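Local coordinates for KLLA0C04147p (Kluyveromyces lactis, PDB 5H2D), which binds ergosterol through its oxysterol-binding-protein-related domain, the part described here, and probably transfers sterols between membranes, at residues Y25-R30 with P340-L345; R354-Q359 with H375-R380; L97-V102 with E199-K204. All coordinates share one frame; numbering follows the deposited sequence.

Contact 1: residues Y25-R30 with P340-L345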
loop_
_atom_site.group_PDB
_atom_site.type_symbol
_atom_site.label_atom_id
_atom_site.label_comp_id
_atom_site.label_asym_id
_atom_site.label_seq_id
_atom_site.Cartn_x
_atom_site.Cartn_y
_atom_site.Cartn_z
ATOM N N TYR A 25 -8.518 11.717 -15.304
ATOM C CA TYR A 25 -9.215 10.678 -14.560
ATOM C C TYR A 25 -10.722 10.732 -14.787
ATOM O O TYR A 25 -11.506 10.299 -13.933
ATOM C CB TYR A 25 -8.841 10.769 -13.077
ATOM C CG TYR A 25 -7.456 10.189 -12.830
ATOM C CD1 TYR A 25 -7.283 8.822 -12.691
ATOM C CD2 TYR A 25 -6.330 11.002 -12.781
ATOM C CE1 TYR A 25 -6.023 8.275 -12.492
ATOM C CE2 TYR A 25 -5.057 10.465 -12.588
ATOM C CZ TYR A 25 -4.926 9.099 -12.442
ATOM O OH TYR A 25 -3.681 8.556 -12.259
ATOM N N GLU A 26 -11.131 11.218 -15.968
ATOM C CA GLU A 26 -12.549 11.370 -16.276
ATOM C C GLU A 26 -13.240 10.037 -16.530
ATOM O O GLU A 26 -14.456 9.931 -16.326
ATOM C CB GLU A 26 -12.723 12.289 -17.488
ATOM C CG GLU A 26 -12.235 13.716 -17.263
ATOM C CD GLU A 26 -10.725 13.873 -17.419
ATOM O OE1 GLU A 26 -10.176 14.913 -16.974
ATOM O OE2 GLU A 26 -10.091 12.970 -17.999
ATOM N N ASP A 27 -12.507 9.016 -16.973
ATOM C CA ASP A 27 -13.131 7.737 -17.289
ATOM C C ASP A 27 -13.639 7.047 -16.030
ATOM O O ASP A 27 -13.043 7.137 -14.949
ATOM C CB ASP A 27 -12.150 6.807 -18.008
ATOM C CG ASP A 27 -11.613 7.404 -19.278
ATOM O OD1 ASP A 27 -12.421 7.789 -20.153
ATOM O OD2 ASP A 27 -10.379 7.510 -19.402
ATOM N N LYS A 28 -14.749 6.336 -16.186
ATOM C CA LYS A 28 -15.260 5.494 -15.115
ATOM C C LYS A 28 -14.232 4.424 -14.748
ATOM O O LYS A 28 -13.553 3.870 -15.618
ATOM C CB LYS A 28 -16.580 4.868 -15.572
ATOM C CG LYS A 28 -17.125 3.715 -14.764
ATOM C CD LYS A 28 -18.457 3.282 -15.371
ATOM C CE LYS A 28 -18.633 1.777 -15.363
ATOM N NZ LYS A 28 -19.152 1.287 -14.062
ATOM N N LEU A 29 -14.105 4.154 -13.449
ATOM C CA LEU A 29 -13.152 3.150 -12.980
ATOM C C LEU A 29 -13.321 1.838 -13.735
ATOM O O LEU A 29 -14.438 1.384 -13.993
ATOM C CB LEU A 29 -13.340 2.902 -11.483
ATOM C CG LEU A 29 -13.055 4.071 -10.547
ATOM C CD1 LEU A 29 -13.412 3.714 -9.124
ATOM C CD2 LEU A 29 -11.589 4.470 -10.641
ATOM N N ARG A 30 -12.200 1.196 -14.061
ATOM C CA ARG A 30 -12.267 -0.110 -14.695
ATOM C C ARG A 30 -12.935 -1.134 -13.779
ATOM O O ARG A 30 -12.591 -1.256 -12.594
ATOM C CB ARG A 30 -10.862 -0.585 -15.080
ATOM C CG ARG A 30 -10.864 -1.946 -15.771
ATOM C CD ARG A 30 -9.541 -2.222 -16.443
ATOM N NE ARG A 30 -8.487 -2.566 -15.481
ATOM C CZ ARG A 30 -7.331 -3.096 -15.850
ATOM N NH1 ARG A 30 -7.101 -3.335 -17.143
ATOM N NH2 ARG A 30 -6.415 -3.409 -14.933
ATOM N N PRO A 340 -5.458 0.967 -18.369
ATOM C CA PRO A 340 -4.953 1.944 -19.356
ATOM C C PRO A 340 -6.085 2.833 -19.857
ATOM O O PRO A 340 -6.493 2.785 -21.028
ATOM C CB PRO A 340 -4.380 1.037 -20.448
ATOM C CG PRO A 340 -5.305 -0.142 -20.437
ATOM C CD PRO A 340 -5.677 -0.361 -18.971
ATOM N N GLN A 341 -6.604 3.639 -18.936
ATOM C CA GLN A 341 -7.805 4.431 -19.185
ATOM C C GLN A 341 -7.581 5.380 -20.361
ATOM O O GLN A 341 -6.582 6.112 -20.380
ATOM C CB GLN A 341 -8.187 5.217 -17.927
ATOM C CG GLN A 341 -8.486 4.349 -16.695
ATOM C CD GLN A 341 -9.815 3.603 -16.770
ATOM O OE1 GLN A 341 -9.949 2.614 -17.482
ATOM N NE2 GLN A 341 -10.796 4.072 -16.004
ATOM N N PRO A 342 -8.498 5.419 -21.333
ATOM C CA PRO A 342 -8.234 6.167 -22.579
ATOM C C PRO A 342 -7.903 7.638 -22.375
ATOM O O PRO A 342 -7.000 8.154 -23.043
ATOM C CB PRO A 342 -9.543 6.001 -23.370
ATOM C CG PRO A 342 -10.241 4.831 -22.772
ATOM C CD PRO A 342 -9.769 4.678 -21.349
ATOM N N HIS A 343 -8.630 8.343 -21.501
ATOM C CA HIS A 343 -8.351 9.753 -21.251
ATOM C C HIS A 343 -7.148 9.974 -20.352
ATOM O O HIS A 343 -6.655 11.102 -20.275
ATOM C CB HIS A 343 -9.570 10.448 -20.640
ATOM C CG HIS A 343 -10.702 10.623 -21.601
ATOM N ND1 HIS A 343 -11.791 9.781 -21.631
ATOM C CD2 HIS A 343 -10.901 11.533 -22.585
ATOM C CE1 HIS A 343 -12.621 10.169 -22.582
ATOM N NE2 HIS A 343 -12.104 11.230 -23.177
ATOM N N LEU A 344 -6.667 8.927 -19.676
ATOM C CA LEU A 344 -5.511 9.053 -18.801
ATOM C C LEU A 344 -4.194 8.923 -19.558
ATOM O O LEU A 344 -3.245 9.668 -19.282
ATOM C CB LEU A 344 -5.595 7.988 -17.699
ATOM C CG LEU A 344 -4.423 7.983 -16.728
ATOM C CD1 LEU A 344 -4.326 9.299 -15.995
ATOM C CD2 LEU A 344 -4.574 6.837 -15.744
ATOM N N LEU A 345 -4.126 8.001 -20.520
ATOM C CA LEU A 345 -2.858 7.694 -21.177
ATOM C C LEU A 345 -2.094 8.919 -21.677
ATOM O O LEU A 345 -0.865 8.955 -21.491
ATOM C CB LEU A 345 -3.093 6.706 -22.332
ATOM C CG LEU A 345 -3.607 5.322 -21.929
ATOM C CD1 LEU A 345 -3.868 4.456 -23.159
ATOM C CD2 LEU A 345 -2.602 4.644 -21.011
HETATM O O HOH W 1 -10.146 6.698 -14.792
#
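Asp-27 grips His-343 at two points. Its OD1 takes a nearly straight bond from His-343 ND1, 2.6 Å long and in the plane of the imidazole, a His-carboxylate hydrogen bond, while OD2 accepts the backbone N of His-343 at 2.9 Å through its syn lone pair. A short acidic side chain suits this place because each oxygen has its own N-H, and the pair fixes how the imidazole is turned. Beside it, Gln-341 NE2 gives a hydrogen bond of 2.8 Å to Lys-28 O, from above the carbonyl plane, and donates again to a water that also bonds to Asp-27 O. The closest apolar packing lies at Leu-344: its CG, anti to the backbone N (chi1 178°), stands out toward Tyr-25, and CD1 sits over one ring face, 3.9 Å from its centre, in a CH-pi contact. On the looser solvent side, exposed Glu-26 only brushes His-343 CB with OE2 and turns OE1 back to Gly-24 N. Arg-30 NH1 packs lightly on Pro-340 CD, its guanidinium held by Val-335 O and by Glu-363 of helix 357-363. Around these two surface loops, Tyr-25 OH bonds to Glu-130 of strand 128-133, and Leu-344 and Tyr-25 touch Arg-423 of helix 419-424.

Contact 2: residues R354-Q359 with H375-R380; sequences RLRPDQ and HRVEER
Val-377 meets Asp-358 and Arg-356 through one methyl, CG2, which lies 3.9 Å from Asp-358 OD2 and 4.2 Å from Arg-356 NH2. A branched residue suits this buried helix face, for its other methyl, CG1, is turned to Pro-357 CG, though at a loose 4.4 Å. Pro-357, in the first turn of helix 357-363, where its missing N-H costs little, also sets CG 3.8 Å from Arg-376 NH2; that guanidinium makes its salt bridge within its own helix, to Glu-373. All these contacts, which join two consecutive helices in the C-terminal part of the OSBP-related domain, are van der Waals.

The salt bridge between Arg-356 and Asp-358 lies within 354-359. Arg-356, at the N-cap position, holds Asp-358 side-on: NE reaches OD1 at 2.7 Å and NH2 reaches OD2 at 3.0 Å, the latter through the syn lone pair. The side chain is extended from CG to NE, with CG anti to the backbone N (chi1 -173°), which gives it the length to come alongside the carboxylate. Its NH1 is bound to Glu-127 and to Asn-122 O.

A single water provides the polar link across, accepting from Arg-356 NH2 and donating to Glu-378 OE2, which has Lys-374 as a second partner. A leucine in place of Arg-356 would probably leave Asp-358 and Glu-127 without their cationic mate and break the water bridge to Glu-378.

The buried Asp-358 is therefore likely to be held as an anion by its arginine, so that helix 367-390 can pack an apolar methyl against an ion pair whose charges are largely compensated.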
loop_
_atom_site.group_PDB
_atom_site.type_symbol
_atom_site.label_atom_id
_atom_site.label_comp_id
_atom_site.label_asym_id
_atom_site.label_seq_id
_atom_site.Cartn_x
_atom_site.Cartn_y
_atom_site.Cartn_z
ATOM N N ARG A 354 1.200 1.501 -15.990
ATOM C CA ARG A 354 0.179 1.126 -16.973
ATOM C C ARG A 354 0.785 0.883 -18.351
ATOM O O ARG A 354 0.216 0.134 -19.153
ATOM C CB ARG A 354 -0.895 2.205 -17.067
ATOM C CG ARG A 354 -1.752 2.308 -15.831
ATOM C CD ARG A 354 -2.586 3.561 -15.922
ATOM N NE ARG A 354 -3.339 3.835 -14.706
ATOM C CZ ARG A 354 -2.866 4.549 -13.698
ATOM N NH1 ARG A 354 -1.635 5.031 -13.755
ATOM N NH2 ARG A 354 -3.624 4.796 -12.643
ATOM N N LEU A 355 1.929 1.491 -18.638
ATOM C CA LEU A 355 2.583 1.336 -19.932
ATOM C C LEU A 355 3.590 0.204 -19.950
ATOM O O LEU A 355 4.218 -0.032 -20.993
ATOM C CB LEU A 355 3.288 2.636 -20.328
ATOM C CG LEU A 355 2.374 3.853 -20.322
ATOM C CD1 LEU A 355 3.134 5.138 -20.624
ATOM C CD2 LEU A 355 1.231 3.649 -21.311
ATOM N N ARG A 356 3.774 -0.488 -18.830
ATOM C CA ARG A 356 4.780 -1.542 -18.765
ATOM C C ARG A 356 4.339 -2.751 -19.586
ATOM O O ARG A 356 3.293 -3.339 -19.293
ATOM C CB ARG A 356 5.053 -1.926 -17.311
ATOM C CG ARG A 356 6.203 -2.873 -17.239
ATOM C CD ARG A 356 6.606 -3.263 -15.835
ATOM N NE ARG A 356 7.565 -4.349 -15.968
ATOM C CZ ARG A 356 8.435 -4.723 -15.039
ATOM N NH1 ARG A 356 8.508 -4.083 -13.876
ATOM N NH2 ARG A 356 9.247 -5.744 -15.295
ATOM N N PRO A 357 5.094 -3.151 -20.619
ATOM C CA PRO A 357 4.547 -4.070 -21.629
ATOM C C PRO A 357 4.518 -5.532 -21.226
ATOM O O PRO A 357 3.633 -6.266 -21.689
ATOM C CB PRO A 357 5.477 -3.848 -22.836
ATOM C CG PRO A 357 6.756 -3.367 -22.262
ATOM C CD PRO A 357 6.345 -2.517 -21.065
ATOM N N ASP A 358 5.485 -5.998 -20.423
ATOM C CA ASP A 358 5.404 -7.384 -19.964
ATOM C C ASP A 358 4.241 -7.563 -18.998
ATOM O O ASP A 358 3.484 -8.541 -19.086
ATOM C CB ASP A 358 6.728 -7.857 -19.336
ATOM C CG ASP A 358 7.312 -6.892 -18.315
ATOM O OD1 ASP A 358 6.905 -5.712 -18.237
ATOM O OD2 ASP A 358 8.241 -7.337 -17.602
ATOM N N GLN A 359 4.072 -6.615 -18.083
ATOM C CA GLN A 359 2.949 -6.681 -17.160
ATOM C C GLN A 359 1.615 -6.578 -17.899
ATOM O O GLN A 359 0.649 -7.253 -17.531
ATOM C CB GLN A 359 3.088 -5.578 -16.111
ATOM C CG GLN A 359 2.031 -5.649 -15.038
ATOM C CD GLN A 359 2.244 -4.610 -13.973
ATOM O OE1 GLN A 359 3.377 -4.282 -13.619
ATOM N NE2 GLN A 359 1.147 -4.077 -13.453
ATOM N N HIS A 375 12.196 -10.195 -20.511
ATOM C CA HIS A 375 13.608 -10.393 -20.784
ATOM C C HIS A 375 14.219 -9.129 -21.373
ATOM O O HIS A 375 15.327 -8.727 -20.997
ATOM C CB HIS A 375 13.767 -11.582 -21.728
ATOM C CG HIS A 375 15.178 -12.043 -21.891
ATOM N ND1 HIS A 375 16.056 -11.452 -22.776
ATOM C CD2 HIS A 375 15.866 -13.034 -21.279
ATOM C CE1 HIS A 375 17.225 -12.063 -22.701
ATOM N NE2 HIS A 375 17.135 -13.030 -21.806
ATOM N N ARG A 376 13.488 -8.472 -22.272
ATOM C CA ARG A 376 14.001 -7.272 -22.923
ATOM C C ARG A 376 14.163 -6.127 -21.932
ATOM O O ARG A 376 15.224 -5.497 -21.870
ATOM C CB ARG A 376 13.066 -6.860 -24.054
ATOM C CG ARG A 376 13.547 -5.628 -24.800
ATOM C CD ARG A 376 12.638 -5.273 -25.971
ATOM N NE ARG A 376 11.300 -4.896 -25.524
ATOM C CZ ARG A 376 11.009 -3.722 -24.976
ATOM N NH1 ARG A 376 11.962 -2.807 -24.819
ATOM N NH2 ARG A 376 9.766 -3.458 -24.591
ATOM N N VAL A 377 13.119 -5.829 -21.156
ATOM C CA VAL A 377 13.233 -4.653 -20.303
ATOM C C VAL A 377 14.209 -4.915 -19.166
ATOM O O VAL A 377 14.892 -3.991 -18.705
ATOM C CB VAL A 377 11.854 -4.180 -19.788
ATOM C CG1 VAL A 377 10.946 -3.817 -20.968
ATOM C CG2 VAL A 377 11.214 -5.228 -18.924
ATOM N N GLU A 378 14.321 -6.161 -18.712
ATOM C CA GLU A 378 15.298 -6.449 -17.664
ATOM C C GLU A 378 16.724 -6.383 -18.198
ATOM O O GLU A 378 17.631 -5.929 -17.488
ATOM C CB GLU A 378 15.009 -7.804 -17.013
ATOM C CG GLU A 378 13.798 -7.733 -16.077
ATOM C CD GLU A 378 13.487 -9.057 -15.402
ATOM O OE1 GLU A 378 14.119 -10.074 -15.747
ATOM O OE2 GLU A 378 12.592 -9.084 -14.524
ATOM N N GLU A 379 16.947 -6.824 -19.439
ATOM C CA GLU A 379 18.288 -6.717 -20.015
ATOM C C GLU A 379 18.698 -5.262 -20.174
ATOM O O GLU A 379 19.835 -4.886 -19.856
ATOM C CB GLU A 379 18.347 -7.449 -21.361
ATOM C CG GLU A 379 19.458 -6.973 -22.298
ATOM C CD GLU A 379 19.021 -5.810 -23.198
ATOM O OE1 GLU A 379 17.791 -5.610 -23.395
ATOM O OE2 GLU A 379 19.908 -5.087 -23.709
ATOM N N ARG A 380 17.783 -4.420 -20.654
ATOM C CA ARG A 380 18.122 -3.011 -20.831
ATOM C C ARG A 380 18.453 -2.357 -19.500
ATOM O O ARG A 380 19.402 -1.571 -19.406
ATOM C CB ARG A 380 16.987 -2.261 -21.527
ATOM C CG ARG A 380 17.310 -0.791 -21.735
ATOM C CD ARG A 380 16.695 -0.263 -23.010
ATOM N NE ARG A 380 15.300 0.106 -22.827
ATOM C CZ ARG A 380 14.809 1.318 -23.064
ATOM N NH1 ARG A 380 15.594 2.289 -23.510
ATOM N NH2 ARG A 380 13.524 1.553 -22.865
HETATM O O HOH W 2 10.950 -6.977 -13.346
#

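Contact 3: residues L97-V102 with E199-K204; sequences LRLLYV and ELYTYK
Arg-98 and Glu-199 form a buried salt bridge with two nearly straight hydrogen bonds. NE of the arginine donates to OE1 at 2.8 Å, and NH1 to OE2 at 3.1 Å; both oxygens lie close to the guanidinium plane, but the carboxylate is turned 39° from it. Arginine fits here because one side of its guanidinium offers two N-H groups to the two oxygens, leaving NH2 for Phe-92 O. Glu-199 reaches across with its chain extended beyond CG, and OE2 has a further donor in Asn-230 of the adjacent strand 219-230.

Tyr-201 adds a third bond to the same carboxylate: its OH donates to Glu-199 OE1 at 2.7 Å, from the face opposite to that used by Arg-98 NE. Two residues apart on strand 199-203, the glutamate and the tyrosine both point toward helix 95-108, which makes this bond possible.

Around the polar group the packing is aromatic and aliphatic. Tyr-201 OH rests 3.5 Å from Arg-98 CB. Val-102 CG2 lies over one face of the ring, 4.1 Å from its centre, in a CH-pi contact, whereas Leu-99 CD1 approaches CE2 obliquely at 3.5 Å. Leu-99 also touches Ile-228, so helix 95-108 packs on two antiparallel neighbours of the OSBP-related domain, strands 199-203 and 219-230, its local axis at 40° to the former.

With donors from arginine, tyrosine and asparagine gathered about it, the buried Glu-199 is likely to remain ionised, and the tyrosine joins this charged cluster to the apolar interface by serving both with one side chain.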
loop_
_atom_site.group_PDB
_atom_site.type_symbol
_atom_site.label_atom_id
_atom_site.label_comp_id
_atom_site.label_asym_id
_atom_site.label_seq_id
_atom_site.Cartn_x
_atom_site.Cartn_y
_atom_site.Cartn_z
ATOM N N LEU A 97 -9.704 9.139 19.438
ATOM C CA LEU A 97 -10.628 8.552 18.474
ATOM C C LEU A 97 -10.123 8.727 17.046
ATOM O O LEU A 97 -10.301 7.829 16.213
ATOM C CB LEU A 97 -12.024 9.162 18.644
ATOM C CG LEU A 97 -13.162 8.676 17.737
ATOM C CD1 LEU A 97 -13.374 7.177 17.864
ATOM C CD2 LEU A 97 -14.465 9.420 18.032
ATOM N N ARG A 98 -9.474 9.850 16.747
ATOM C CA ARG A 98 -8.755 9.933 15.479
ATOM C C ARG A 98 -7.745 8.797 15.368
ATOM O O ARG A 98 -7.648 8.141 14.323
ATOM C CB ARG A 98 -8.063 11.289 15.338
ATOM C CG ARG A 98 -9.027 12.462 15.393
ATOM C CD ARG A 98 -8.475 13.711 14.707
ATOM N NE ARG A 98 -7.375 14.324 15.452
ATOM C CZ ARG A 98 -7.549 15.192 16.447
ATOM N NH1 ARG A 98 -6.501 15.704 17.079
ATOM N NH2 ARG A 98 -8.778 15.529 16.813
ATOM N N LEU A 99 -6.997 8.537 16.442
ATOM C CA LEU A 99 -6.002 7.470 16.409
ATOM C C LEU A 99 -6.654 6.105 16.209
ATOM O O LEU A 99 -6.120 5.258 15.490
ATOM C CB LEU A 99 -5.158 7.488 17.684
ATOM C CG LEU A 99 -4.062 6.431 17.793
ATOM C CD1 LEU A 99 -3.224 6.356 16.499
ATOM C CD2 LEU A 99 -3.154 6.655 18.994
ATOM N N LEU A 100 -7.802 5.864 16.844
ATOM C CA LEU A 100 -8.496 4.596 16.636
ATOM C C LEU A 100 -8.762 4.356 15.155
ATOM O O LEU A 100 -8.521 3.257 14.628
ATOM C CB LEU A 100 -9.808 4.577 17.422
ATOM C CG LEU A 100 -10.725 3.368 17.188
ATOM C CD1 LEU A 100 -10.072 2.081 17.697
ATOM C CD2 LEU A 100 -12.087 3.589 17.825
ATOM N N TYR A 101 -9.276 5.373 14.468
ATOM C CA TYR A 101 -9.605 5.203 13.059
ATOM C C TYR A 101 -8.354 5.154 12.185
ATOM O O TYR A 101 -8.333 4.411 11.196
ATOM C CB TYR A 101 -10.583 6.296 12.623
ATOM C CG TYR A 101 -12.018 5.936 12.974
ATOM C CD1 TYR A 101 -12.419 5.823 14.303
ATOM C CD2 TYR A 101 -12.960 5.702 11.986
ATOM C CE1 TYR A 101 -13.715 5.475 14.630
ATOM C CE2 TYR A 101 -14.260 5.353 12.303
ATOM C CZ TYR A 101 -14.633 5.251 13.632
ATOM O OH TYR A 101 -15.925 4.915 13.979
ATOM N N VAL A 102 -7.303 5.904 12.537
ATOM C CA VAL A 102 -6.014 5.741 11.855
ATOM C C VAL A 102 -5.536 4.301 11.982
ATOM O O VAL A 102 -5.114 3.675 10.997
ATOM C CB VAL A 102 -4.971 6.733 12.408
ATOM C CG1 VAL A 102 -3.554 6.330 11.979
ATOM C CG2 VAL A 102 -5.269 8.149 11.939
ATOM N N GLU A 199 -1.317 17.067 12.546
ATOM C CA GLU A 199 -0.650 16.093 13.400
ATOM C C GLU A 199 -0.076 14.954 12.564
ATOM O O GLU A 199 -0.611 14.610 11.508
ATOM C CB GLU A 199 -1.614 15.527 14.458
ATOM C CG GLU A 199 -2.816 14.829 13.857
ATOM C CD GLU A 199 -3.866 14.475 14.879
ATOM O OE1 GLU A 199 -4.834 13.780 14.507
ATOM O OE2 GLU A 199 -3.728 14.914 16.042
ATOM N N LEU A 200 1.010 14.368 13.059
ATOM C CA LEU A 200 1.741 13.316 12.359
ATOM C C LEU A 200 1.680 12.009 13.133
ATOM O O LEU A 200 2.086 11.957 14.298
ATOM C CB LEU A 200 3.205 13.705 12.161
ATOM C CG LEU A 200 4.112 12.607 11.596
ATOM C CD1 LEU A 200 3.687 12.268 10.168
ATOM C CD2 LEU A 200 5.576 13.028 11.643
ATOM N N TYR A 201 1.227 10.946 12.467
ATOM C CA TYR A 201 1.309 9.585 12.978
ATOM C C TYR A 201 2.390 8.834 12.207
ATOM O O TYR A 201 2.529 9.021 10.996
ATOM C CB TYR A 201 -0.027 8.859 12.813
ATOM C CG TYR A 201 -1.220 9.512 13.484
ATOM C CD1 TYR A 201 -1.925 10.548 12.869
ATOM C CD2 TYR A 201 -1.664 9.060 14.716
ATOM C CE1 TYR A 201 -3.026 11.122 13.487
ATOM C CE2 TYR A 201 -2.752 9.633 15.341
ATOM C CZ TYR A 201 -3.432 10.658 14.724
ATOM O OH TYR A 201 -4.529 11.220 15.355
ATOM N N THR A 202 3.161 7.992 12.893
ATOM C CA THR A 202 4.102 7.113 12.200
ATOM C C THR A 202 3.989 5.684 12.719
ATOM O O THR A 202 3.608 5.451 13.873
ATOM C CB THR A 202 5.565 7.584 12.332
ATOM O OG1 THR A 202 5.932 7.636 13.718
ATOM C CG2 THR A 202 5.766 8.959 11.709
ATOM N N TYR A 203 4.330 4.727 11.853
ATOM C CA TYR A 203 4.278 3.303 12.188
ATOM C C TYR A 203 4.996 2.513 11.105
ATOM O O TYR A 203 5.315 3.038 10.033
ATOM C CB TYR A 203 2.838 2.812 12.330
ATOM C CG TYR A 203 2.103 2.728 11.020
ATOM C CD1 TYR A 203 1.596 3.865 10.408
ATOM C CD2 TYR A 203 1.927 1.498 10.396
ATOM C CE1 TYR A 203 0.917 3.771 9.185
ATOM C CE2 TYR A 203 1.267 1.395 9.204
ATOM C CZ TYR A 203 0.770 2.519 8.602
ATOM O OH TYR A 203 0.104 2.360 7.406
ATOM N N LYS A 204 5.257 1.234 11.401
ATOM C CA LYS A 204 5.725 0.265 10.418
ATOM C C LYS A 204 4.694 -0.839 10.239
ATOM O O LYS A 204 3.985 -1.215 11.177
ATOM C CB LYS A 204 7.071 -0.350 10.818
ATOM C CG LYS A 204 8.181 0.668 10.866
ATOM C CD LYS A 204 9.523 0.026 11.093
ATOM C CE LYS A 204 10.628 1.036 10.858
ATOM N NZ LYS A 204 11.974 0.385 10.838
#

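Contact 3 lies between the two halves of contact 1 in sequence, and contact 2 follows both. Contacts 1 and 2 are neighbours: their centres are 22 Å apart, yet Leu-344 CD2 packs against Arg-354 NE at 3.4 Å. Arg-30 of contact 1 pairs with Glu-363 of helix 357-363, which carries half of contact 2, and Tyr-25, Leu-344 and Arg-354 reach strand 128-133. Contact 3 stands apart, about 32 Å from contact 1 and 38 Å from contact 2 between centres, across the chain's centre from the latter. In the sterol-binding domain, contact 1 ties an N-terminal loop to a C-terminal one, contact 2 packs helix 357-363 against helix 367-390, and contact 3 seats helix 95-108 on antiparallel strands.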